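Local coordinates for PRESAN domain-containing protein (Plasmodium falciparum, PDB 7D2W), which is of unknown function but, as a PHIST-type protein of the malaria parasite with a four-helix bundle, probably acts by binding other proteins, at residues Q46-L52 and N73-I78; L87-R91 and W117-S121; G92-K96 and F178-K182; D123-V128 and L170-Y174. All coordinates share one frame. Where two conformers were deposited one is given. Residues are numbered along the deposited sequence.

Overall arrangement
The modelled chain opens with residues 46-52, which include the first turn of helix 49-58. Contact 1 sets them against helix 65-93 and closes the first loop. Further along the same helix, contact 2 joins 87-91 to the start of helix 117-144, across unmodelled residues 97-111. Contact 3 joins 92-96, at the end of helix 65-93, to 178-182 near the C terminus; its segments alternate with those of contact 2. Contact 4 pairs helix 117-144 with helix 149-181 and lies wholly between the segments of contact 3. Contacts 2, 3 and 4 touch at one end of the bundle, through C120, F178, L90 and Y171. Contact 1 stands apart, its centre 22 Å or more from theirs.

Contact 1 of 4, residues Q46-L52 and N73-I78; sequences QLTREEL and NHKNGI
Residues Q46-T48 are extended, with psi between 124° and 161°, and helix 49-58 starts at R49. Residues N73-I78 are helical throughout. Across the pair, CA of Q46 lies 6.0 Å from CA of H74, and CA of R49 lies 6.8 Å from CA of I78.

Polar contacts come first. Q46 has chi1 t and chi2 p, which curls its amide back over the other helix. Q46 NE2 donates to H74 O at 3.0 Å and also to its neighbour L47 O at 2.6 Å. Q46 OE1 lies 3.4 Å from G77 CA, where a CB would clash. A water accepts a weak bond from R49 NH2 at 3.0 Å and donates to I78 O at 2.8 Å. The main partner of the R49 guanidinium is D164 on helix 149-181, in a salt bridge.

Apolar contacts fill the space between. L47 CG sits over the face of the H74 ring, 3.5 Å from its centroid, in a CH-pi contact. I78 CD1 reaches L52 CD2 at 4.0 Å. I78 CD1 also packs against the backbone at R49 N, 3.8 Å away.

The helix start is capped from within. E51 N donates to T48 OG1 at 3.1 Å, and T48 N donates to E51 OE1 at 3.0 Å. This is a capping box, with T48 as N-cap, at the start of the first helix of a four-helix bundle.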
# COMPACT_ATOMS: atom_id res chain seq x y z
N GLN A 46 20.68 8.60 9.33
CA GLN A 46 19.35 8.03 9.15
C GLN A 46 19.41 6.56 8.75
O GLN A 46 20.04 6.20 7.74
CB GLN A 46 18.59 8.83 8.10
CG GLN A 46 17.32 8.12 7.59
CD GLN A 46 16.23 8.08 8.65
OE1 GLN A 46 15.90 9.10 9.26
NE2 GLN A 46 15.66 6.90 8.87
N LEU A 47 18.76 5.71 9.53
CA LEU A 47 18.71 4.29 9.20
C LEU A 47 17.76 4.06 8.03
O LEU A 47 16.74 4.74 7.89
CB LEU A 47 18.25 3.47 10.41
CG LEU A 47 19.09 3.62 11.67
CD1 LEU A 47 18.61 2.66 12.76
CD2 LEU A 47 20.55 3.40 11.36
N THR A 48 18.11 3.10 7.18
CA THR A 48 17.16 2.62 6.20
C THR A 48 16.16 1.69 6.88
O THR A 48 16.40 1.18 7.98
CB THR A 48 17.86 1.88 5.07
OG1 THR A 48 18.52 0.73 5.61
CG2 THR A 48 18.88 2.79 4.40
N ARG A 49 15.02 1.49 6.22
CA ARG A 49 14.04 0.53 6.72
C ARG A 49 14.68 -0.83 6.95
O ARG A 49 14.47 -1.46 7.99
CB ARG A 49 12.87 0.44 5.72
CG ARG A 49 11.59 -0.03 6.31
CD ARG A 49 10.55 -0.16 5.22
NE ARG A 49 10.11 1.14 4.73
CZ ARG A 49 8.88 1.38 4.30
NH1 ARG A 49 8.02 0.39 4.32
NH2 ARG A 49 8.51 2.58 3.86
N GLU A 50 15.49 -1.28 5.99
CA GLU A 50 16.19 -2.54 6.13
C GLU A 50 17.07 -2.56 7.38
O GLU A 50 17.10 -3.56 8.12
CB GLU A 50 17.04 -2.77 4.88
CG GLU A 50 17.66 -4.13 4.72
CD GLU A 50 18.38 -4.24 3.37
OE1 GLU A 50 18.04 -3.46 2.46
OE2 GLU A 50 19.27 -5.10 3.23
N GLU A 51 17.79 -1.47 7.64
CA GLU A 51 18.66 -1.42 8.81
C GLU A 51 17.85 -1.37 10.09
O GLU A 51 18.27 -1.91 11.12
CB GLU A 51 19.58 -0.21 8.73
CG GLU A 51 20.78 -0.43 7.82
CD GLU A 51 21.41 0.87 7.35
OE1 GLU A 51 20.83 1.95 7.59
OE2 GLU A 51 22.50 0.81 6.73
N LEU A 52 16.68 -0.74 10.05
CA LEU A 52 15.83 -0.68 11.23
C LEU A 52 15.27 -2.06 11.57
O LEU A 52 15.23 -2.45 12.74
CB LEU A 52 14.72 0.34 11.00
CG LEU A 52 13.82 0.65 12.19
CD1 LEU A 52 14.59 1.49 13.18
CD2 LEU A 52 12.54 1.37 11.74
N ASN A 73 12.63 8.35 15.97
CA ASN A 73 13.07 9.40 15.06
C ASN A 73 13.49 8.81 13.71
O ASN A 73 13.22 9.41 12.66
CB ASN A 73 14.22 10.19 15.68
CG ASN A 73 13.76 11.05 16.84
OD1 ASN A 73 12.58 11.38 16.95
ND2 ASN A 73 14.70 11.42 17.72
N HIS A 74 14.16 7.66 13.71
CA HIS A 74 14.47 7.00 12.45
C HIS A 74 13.19 6.57 11.72
O HIS A 74 13.12 6.62 10.49
CB HIS A 74 15.38 5.79 12.67
CG HIS A 74 16.79 6.14 13.08
ND1 HIS A 74 17.68 6.77 12.23
CD2 HIS A 74 17.45 5.94 14.24
CE1 HIS A 74 18.82 6.96 12.87
NE2 HIS A 74 18.71 6.47 14.09
N LYS A 75 12.18 6.11 12.47
CA LYS A 75 10.89 5.80 11.85
C LYS A 75 10.30 7.04 11.18
O LYS A 75 9.84 6.98 10.04
CB LYS A 75 9.93 5.24 12.91
CG LYS A 75 8.49 5.02 12.38
CD LYS A 75 7.58 6.20 12.71
CE LYS A 75 6.14 5.97 12.25
NZ LYS A 75 5.35 7.23 12.43
N ASN A 76 10.31 8.17 11.89
CA ASN A 76 9.80 9.42 11.32
C ASN A 76 10.55 9.78 10.04
O ASN A 76 9.93 10.18 9.05
CB ASN A 76 9.91 10.56 12.34
CG ASN A 76 8.80 10.54 13.37
OD1 ASN A 76 7.70 10.04 13.13
ND2 ASN A 76 9.08 11.11 14.54
N GLY A 77 11.88 9.64 10.04
CA GLY A 77 12.64 9.95 8.83
C GLY A 77 12.27 9.07 7.65
O GLY A 77 12.23 9.52 6.51
N ILE A 78 11.99 7.79 7.92
CA ILE A 78 11.58 6.89 6.86
C ILE A 78 10.21 7.30 6.30
O ILE A 78 10.01 7.37 5.08
CB ILE A 78 11.55 5.44 7.39
CG1 ILE A 78 12.98 4.92 7.56
CG2 ILE A 78 10.72 4.54 6.46
CD1 ILE A 78 13.08 3.80 8.57
O HOH W 1 8.59 5.57 3.50

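Contact 2 of 4, residues L87-R91 and W117-S121; sequences LKNLR and WQGCS
Both segments are helical. Helices 65-93 and 117-144, consecutive in the bundle, pack side by side and nearly antiparallel. The axes of the short segments make an angle of 156° and approach to 11.4 Å. L87 lies across from S121 (CA to CA 7.5 Å), L90 from C120 (8.8 Å) and R91 from W117 (7.6 Å).

W117, in the first turn of its helix, has chi1 t and chi2 -105°, and its indole reaches the other helix. W117 CH2 lies 3.5 Å from L87 O and 4.2 Å from L87 CD2. W117 CZ3 lies 3.8 Å from L90 CB and 3.6 Å from R91 N. R91, with chi1 t and chi2 p, lays its guanidinium flat on W117, centres 4.3 Å apart and planes at 12°. R91 CZ is 4.3 Å from the centroid of the W117 five-membered ring (cation-pi), and R91 CD is 3.9 Å from that of the six-membered ring (CH-pi).

One turn on, C120 points toward helix 65-93, and its SG meets L90 CD1 at 3.8 Å. Y174 packs against both.

No hydrogen bond joins the segments. The contact rests on apolar packing and a stacked arginine, guanidinium over the five-membered ring, CD over the six-membered.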
# COMPACT_ATOMS: atom_id res chain seq x y z
N LEU A 87 4.98 13.22 -3.04
CA LEU A 87 4.73 14.55 -3.59
C LEU A 87 5.56 14.77 -4.85
O LEU A 87 5.10 15.44 -5.79
CB LEU A 87 5.05 15.62 -2.56
CG LEU A 87 4.08 15.66 -1.37
CD1 LEU A 87 4.55 16.72 -0.40
CD2 LEU A 87 2.66 15.93 -1.86
N LYS A 88 6.78 14.23 -4.88
CA LYS A 88 7.60 14.30 -6.09
C LYS A 88 6.92 13.55 -7.24
O LYS A 88 6.84 14.06 -8.37
CB LYS A 88 8.99 13.71 -5.80
CG LYS A 88 10.03 13.84 -6.94
CD LYS A 88 11.38 13.26 -6.48
CE LYS A 88 12.43 13.24 -7.59
NZ LYS A 88 12.98 14.59 -7.90
N ASN A 89 6.41 12.36 -6.95
CA ASN A 89 5.77 11.57 -8.00
C ASN A 89 4.45 12.20 -8.44
O ASN A 89 4.12 12.18 -9.63
CB ASN A 89 5.57 10.13 -7.52
CG ASN A 89 6.87 9.48 -7.11
OD1 ASN A 89 7.93 9.86 -7.60
ND2 ASN A 89 6.80 8.52 -6.20
N LEU A 90 3.69 12.78 -7.51
CA LEU A 90 2.43 13.42 -7.88
C LEU A 90 2.68 14.69 -8.68
O LEU A 90 1.94 14.98 -9.63
CB LEU A 90 1.61 13.71 -6.62
CG LEU A 90 0.88 12.49 -6.04
CD1 LEU A 90 -0.07 12.91 -4.90
CD2 LEU A 90 0.13 11.71 -7.12
N ARG A 91 3.71 15.46 -8.31
CA ARG A 91 4.04 16.65 -9.08
C ARG A 91 4.34 16.30 -10.53
O ARG A 91 4.00 17.07 -11.44
CB ARG A 91 5.24 17.36 -8.44
CG ARG A 91 5.58 18.68 -9.08
CD ARG A 91 4.52 19.73 -8.76
NE ARG A 91 3.58 19.89 -9.87
CZ ARG A 91 2.97 21.03 -10.17
NH1 ARG A 91 3.20 22.12 -9.45
NH2 ARG A 91 2.12 21.08 -11.19
N TRP A 117 -2.73 21.96 -7.77
CA TRP A 117 -1.60 21.38 -7.05
C TRP A 117 -1.63 21.80 -5.59
O TRP A 117 -1.35 20.98 -4.70
CB TRP A 117 -0.27 21.77 -7.69
CG TRP A 117 0.83 21.29 -6.79
CD1 TRP A 117 1.61 22.04 -5.95
CD2 TRP A 117 1.19 19.93 -6.56
NE1 TRP A 117 2.46 21.23 -5.25
CE2 TRP A 117 2.22 19.93 -5.61
CE3 TRP A 117 0.75 18.71 -7.09
CZ2 TRP A 117 2.83 18.76 -5.17
CZ3 TRP A 117 1.35 17.55 -6.65
CH2 TRP A 117 2.38 17.58 -5.70
N GLN A 118 -1.97 23.06 -5.33
CA GLN A 118 -2.05 23.55 -3.95
C GLN A 118 -3.09 22.77 -3.15
O GLN A 118 -2.89 22.51 -1.96
CB GLN A 118 -2.38 25.04 -3.95
CG GLN A 118 -1.17 25.95 -4.02
N GLY A 119 -4.19 22.37 -3.78
CA GLY A 119 -5.18 21.57 -3.07
C GLY A 119 -4.69 20.17 -2.75
O GLY A 119 -4.87 19.68 -1.63
N CYS A 120 -4.08 19.50 -3.74
CA CYS A 120 -3.49 18.19 -3.52
C CYS A 120 -2.46 18.24 -2.40
O CYS A 120 -2.44 17.38 -1.50
CB CYS A 120 -2.84 17.69 -4.83
SG CYS A 120 -1.65 16.36 -4.65
N SER A 121 -1.61 19.26 -2.43
CA SER A 121 -0.55 19.38 -1.43
C SER A 121 -1.12 19.61 -0.04
O SER A 121 -0.63 19.01 0.93
CB SER A 121 0.40 20.53 -1.83
OG SER A 121 1.42 20.67 -0.87

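Contact 3 of 4, residues G92-K96 and F178-K182; sequences GIAPK and FSEQK
Past helix 65-93 the chain is extended at A94 and P95, with psi of 146° and 163°. The partner is the last turn of helix 149-181 and K182 just after it. CA of A94 lies 5.6 Å from CA of F178, and CA of P95 lies 6.5 Å from CA of K182.

I93 comes first. Its phi/psi of -103/-6° departs from regular helix. I93 O lies 3.6 Å from F178 CB and accepts a weak hydrogen bond from K182 NZ at 3.4 Å. I93 CG1 meets the edge of the F178 ring, 4.0 Å from CD2.

A94 covers one face of the same ring. A94 CA is 3.9 Å from the F178 ring centroid, a CH-pi contact, and A94 CB is 3.7 Å from F178 CE2. W117 of helix 117-144 packs against A94 too.

P95 follows along the ring. P95 CD is 3.6 Å from F178 CD1. P95 CG is 3.7 Å from Q181 OE1, and P95 CB is 4.2 Å from K182 CG. The Q181 amide NE2 is bonded to P113 O and I115 O, so the last turn is also hydrogen-bonded to the residues that lead into helix 117-144.

F178, with chi1 m, is buried at the end of the bundle, where C120 also touches it. The chemistry is mainly apolar. Three consecutive residues pack around one phenyl ring, and the single cross-segment hydrogen bond is weak.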
# COMPACT_ATOMS: atom_id res chain seq x y z
N GLY A 92 4.94 15.13 -10.77
CA GLY A 92 5.25 14.73 -12.13
C GLY A 92 4.02 14.55 -13.00
O GLY A 92 4.05 14.85 -14.19
N ILE A 93 2.93 14.05 -12.42
CA ILE A 93 1.73 13.75 -13.20
C ILE A 93 0.65 14.80 -13.04
O ILE A 93 -0.37 14.73 -13.74
CB ILE A 93 1.18 12.35 -12.86
CG1 ILE A 93 0.62 12.34 -11.44
CG2 ILE A 93 2.27 11.30 -13.03
CD1 ILE A 93 0.17 10.97 -10.98
N ALA A 94 0.84 15.78 -12.16
CA ALA A 94 -0.08 16.89 -12.07
C ALA A 94 -0.06 17.70 -13.37
O ALA A 94 0.99 17.83 -14.02
CB ALA A 94 0.29 17.80 -10.89
N PRO A 95 -1.19 18.26 -13.78
CA PRO A 95 -1.23 19.05 -15.01
C PRO A 95 -0.69 20.46 -14.79
O PRO A 95 -0.56 20.95 -13.67
CB PRO A 95 -2.72 19.08 -15.38
CG PRO A 95 -3.45 18.29 -14.30
CD PRO A 95 -2.52 18.15 -13.14
N LYS A 96 -0.37 21.11 -15.91
CA LYS A 96 0.13 22.49 -15.88
C LYS A 96 -0.89 23.46 -16.47
O LYS A 96 -1.95 23.06 -16.96
CB LYS A 96 1.45 22.60 -16.64
N PHE A 178 -5.83 13.52 -11.60
CA PHE A 178 -4.94 14.22 -12.52
C PHE A 178 -5.04 13.65 -13.93
O PHE A 178 -5.07 14.40 -14.91
CB PHE A 178 -3.50 14.16 -12.02
CG PHE A 178 -3.23 15.04 -10.82
CD1 PHE A 178 -4.04 16.14 -10.55
CD2 PHE A 178 -2.16 14.77 -9.98
CE1 PHE A 178 -3.79 16.95 -9.45
CE2 PHE A 178 -1.90 15.58 -8.88
CZ PHE A 178 -2.72 16.67 -8.61
N SER A 179 -5.13 12.33 -14.06
CA SER A 179 -5.24 11.72 -15.39
C SER A 179 -6.54 12.13 -16.08
O SER A 179 -6.56 12.35 -17.29
CB SER A 179 -5.14 10.20 -15.28
OG SER A 179 -4.00 9.82 -14.52
N GLU A 180 -7.63 12.24 -15.31
CA GLU A 180 -8.90 12.66 -15.89
C GLU A 180 -8.88 14.15 -16.27
O GLU A 180 -9.51 14.54 -17.27
CB GLU A 180 -10.02 12.34 -14.89
CG GLU A 180 -11.36 13.03 -15.11
CD GLU A 180 -12.41 12.58 -14.09
OE1 GLU A 180 -12.02 12.09 -13.01
OE2 GLU A 180 -13.62 12.73 -14.37
N GLN A 181 -8.16 14.97 -15.51
CA GLN A 181 -8.02 16.38 -15.87
C GLN A 181 -7.24 16.56 -17.17
O GLN A 181 -7.50 17.50 -17.93
CB GLN A 181 -7.36 17.16 -14.73
CG GLN A 181 -8.33 17.57 -13.64
CD GLN A 181 -7.66 18.23 -12.45
OE1 GLN A 181 -6.47 18.03 -12.19
NE2 GLN A 181 -8.43 19.00 -11.70
N LYS A 182 -6.28 15.67 -17.45
CA LYS A 182 -5.47 15.79 -18.65
C LYS A 182 -6.23 15.42 -19.92
O LYS A 182 -5.68 15.56 -21.02
CB LYS A 182 -4.20 14.93 -18.51
CG LYS A 182 -3.18 15.52 -17.52
CD LYS A 182 -1.89 14.70 -17.41
CE LYS A 182 -2.05 13.48 -16.51
NZ LYS A 182 -0.80 12.66 -16.46

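Contact 4 of 4, residues D123-V128 and L170-Y174; sequences DCNMMV and LYVKY
D123 is the main acceptor between these two helices. Its CA-to-CB bond points toward the other helix, and with chi1 t the carboxylate reaches K173 and Y174. OD2 takes two bonds. Y174 OH donates to D123 OD2 at 2.7 Å. K173, with chi3 p, bends its NZ to D123 OD2 at 2.8 Å, a hydrogen bond within a salt bridge. The carboxylate oxygen lies near the plane of the Y174 ring, at its edge. Away from the interface, N125 ND2 makes a weak hydrogen bond to S121 O on its own helix.

The axes of the two short segments are nearly antiparallel, at 158°, and approach to 11.8 Å. C124 and L170 are the nearest pair, CA to CA 6.8 Å.

Apolar contacts lie beside the polar group. C124 SG is 3.9 Å from Y174 CE2 and 4.8 Å from the centroid of that ring, an oblique sulfur-aromatic contact. L170 CD2 lies 4.0 Å from C124 SG and 4.4 Å from M127 CG. L170 CD1 lies 4.3 Å from V128 CG1. Y171 leaves the interface, packs on L90 and makes a cation-pi contact with K165 of the second subunit.

One carboxylate oxygen thus pairs a lysine charge and a tyrosine hydroxyl beside an apolar seam in which C124, V128 and L170 are buried and M127 lies at the exposed margin.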
# COMPACT_ATOMS: atom_id res chain seq x y z
N ASP A 123 -4.13 18.68 1.10
CA ASP A 123 -4.74 17.42 1.52
C ASP A 123 -3.69 16.40 1.94
O ASP A 123 -3.81 15.76 3.00
CB ASP A 123 -5.61 16.88 0.38
CG ASP A 123 -6.33 15.60 0.75
OD1 ASP A 123 -7.01 15.57 1.80
OD2 ASP A 123 -6.22 14.63 -0.02
N CYS A 124 -2.67 16.19 1.10
CA CYS A 124 -1.66 15.19 1.43
C CYS A 124 -0.95 15.55 2.73
O CYS A 124 -0.79 14.70 3.62
CB CYS A 124 -0.65 15.08 0.28
SG CYS A 124 -1.30 14.33 -1.27
N ASN A 125 -0.54 16.80 2.87
CA ASN A 125 0.19 17.19 4.08
C ASN A 125 -0.69 17.11 5.32
O ASN A 125 -0.22 16.72 6.39
CB ASN A 125 0.77 18.59 3.88
CG ASN A 125 2.01 18.56 2.98
OD1 ASN A 125 2.97 17.86 3.28
ND2 ASN A 125 1.96 19.27 1.87
N MET A 126 -1.98 17.44 5.20
CA MET A 126 -2.86 17.29 6.36
C MET A 126 -3.04 15.82 6.75
O MET A 126 -3.05 15.49 7.95
CB MET A 126 -4.22 17.93 6.07
CG MET A 126 -5.08 18.02 7.31
SD MET A 126 -4.48 19.17 8.56
CE MET A 126 -3.77 20.46 7.54
N MET A 127 -3.20 14.92 5.78
CA MET A 127 -3.35 13.51 6.12
C MET A 127 -2.07 12.97 6.78
O MET A 127 -2.14 12.30 7.81
CB MET A 127 -3.71 12.68 4.88
CG MET A 127 -5.13 12.95 4.31
SD MET A 127 -6.44 12.68 5.52
CE MET A 127 -6.35 10.88 5.70
N VAL A 128 -0.90 13.27 6.21
CA VAL A 128 0.32 12.68 6.78
C VAL A 128 0.66 13.33 8.12
O VAL A 128 1.09 12.64 9.06
CB VAL A 128 1.51 12.72 5.79
CG1 VAL A 128 1.19 11.94 4.51
CG2 VAL A 128 1.97 14.13 5.48
N LEU A 170 -3.31 7.99 -1.15
CA LEU A 170 -3.20 9.32 -1.73
C LEU A 170 -2.77 9.26 -3.19
O LEU A 170 -3.30 9.98 -4.04
CB LEU A 170 -2.22 10.17 -0.92
CG LEU A 170 -2.71 10.60 0.47
CD1 LEU A 170 -1.56 11.20 1.30
CD2 LEU A 170 -3.83 11.61 0.31
N TYR A 171 -1.79 8.42 -3.51
CA TYR A 171 -1.34 8.33 -4.90
C TYR A 171 -2.48 7.86 -5.81
O TYR A 171 -2.71 8.44 -6.87
CB TYR A 171 -0.12 7.41 -5.03
CG TYR A 171 0.57 7.56 -6.38
CD1 TYR A 171 1.42 8.62 -6.64
CD2 TYR A 171 0.34 6.65 -7.41
CE1 TYR A 171 2.03 8.77 -7.87
CE2 TYR A 171 0.95 6.79 -8.65
CZ TYR A 171 1.79 7.85 -8.87
OH TYR A 171 2.40 8.00 -10.10
N VAL A 172 -3.20 6.81 -5.40
CA VAL A 172 -4.33 6.30 -6.18
C VAL A 172 -5.37 7.39 -6.40
O VAL A 172 -5.84 7.61 -7.52
CB VAL A 172 -4.91 5.07 -5.46
CG1 VAL A 172 -6.34 4.78 -5.89
CG2 VAL A 172 -4.01 3.85 -5.70
N LYS A 173 -5.72 8.10 -5.33
CA LYS A 173 -6.73 9.16 -5.41
C LYS A 173 -6.35 10.23 -6.42
O LYS A 173 -7.17 10.64 -7.24
CB LYS A 173 -6.95 9.78 -4.03
CG LYS A 173 -7.89 11.01 -4.04
CD LYS A 173 -8.39 11.37 -2.64
CE LYS A 173 -7.31 12.09 -1.84
NZ LYS A 173 -7.66 12.27 -0.38
N TYR A 174 -5.10 10.73 -6.36
CA TYR A 174 -4.73 11.84 -7.22
C TYR A 174 -4.33 11.37 -8.61
O TYR A 174 -4.46 12.14 -9.57
CB TYR A 174 -3.61 12.68 -6.58
CG TYR A 174 -4.20 13.52 -5.49
CD1 TYR A 174 -4.96 14.65 -5.79
CD2 TYR A 174 -4.09 13.14 -4.16
CE1 TYR A 174 -5.55 15.39 -4.80
CE2 TYR A 174 -4.68 13.88 -3.15
CZ TYR A 174 -5.42 14.99 -3.49
OH TYR A 174 -6.02 15.72 -2.50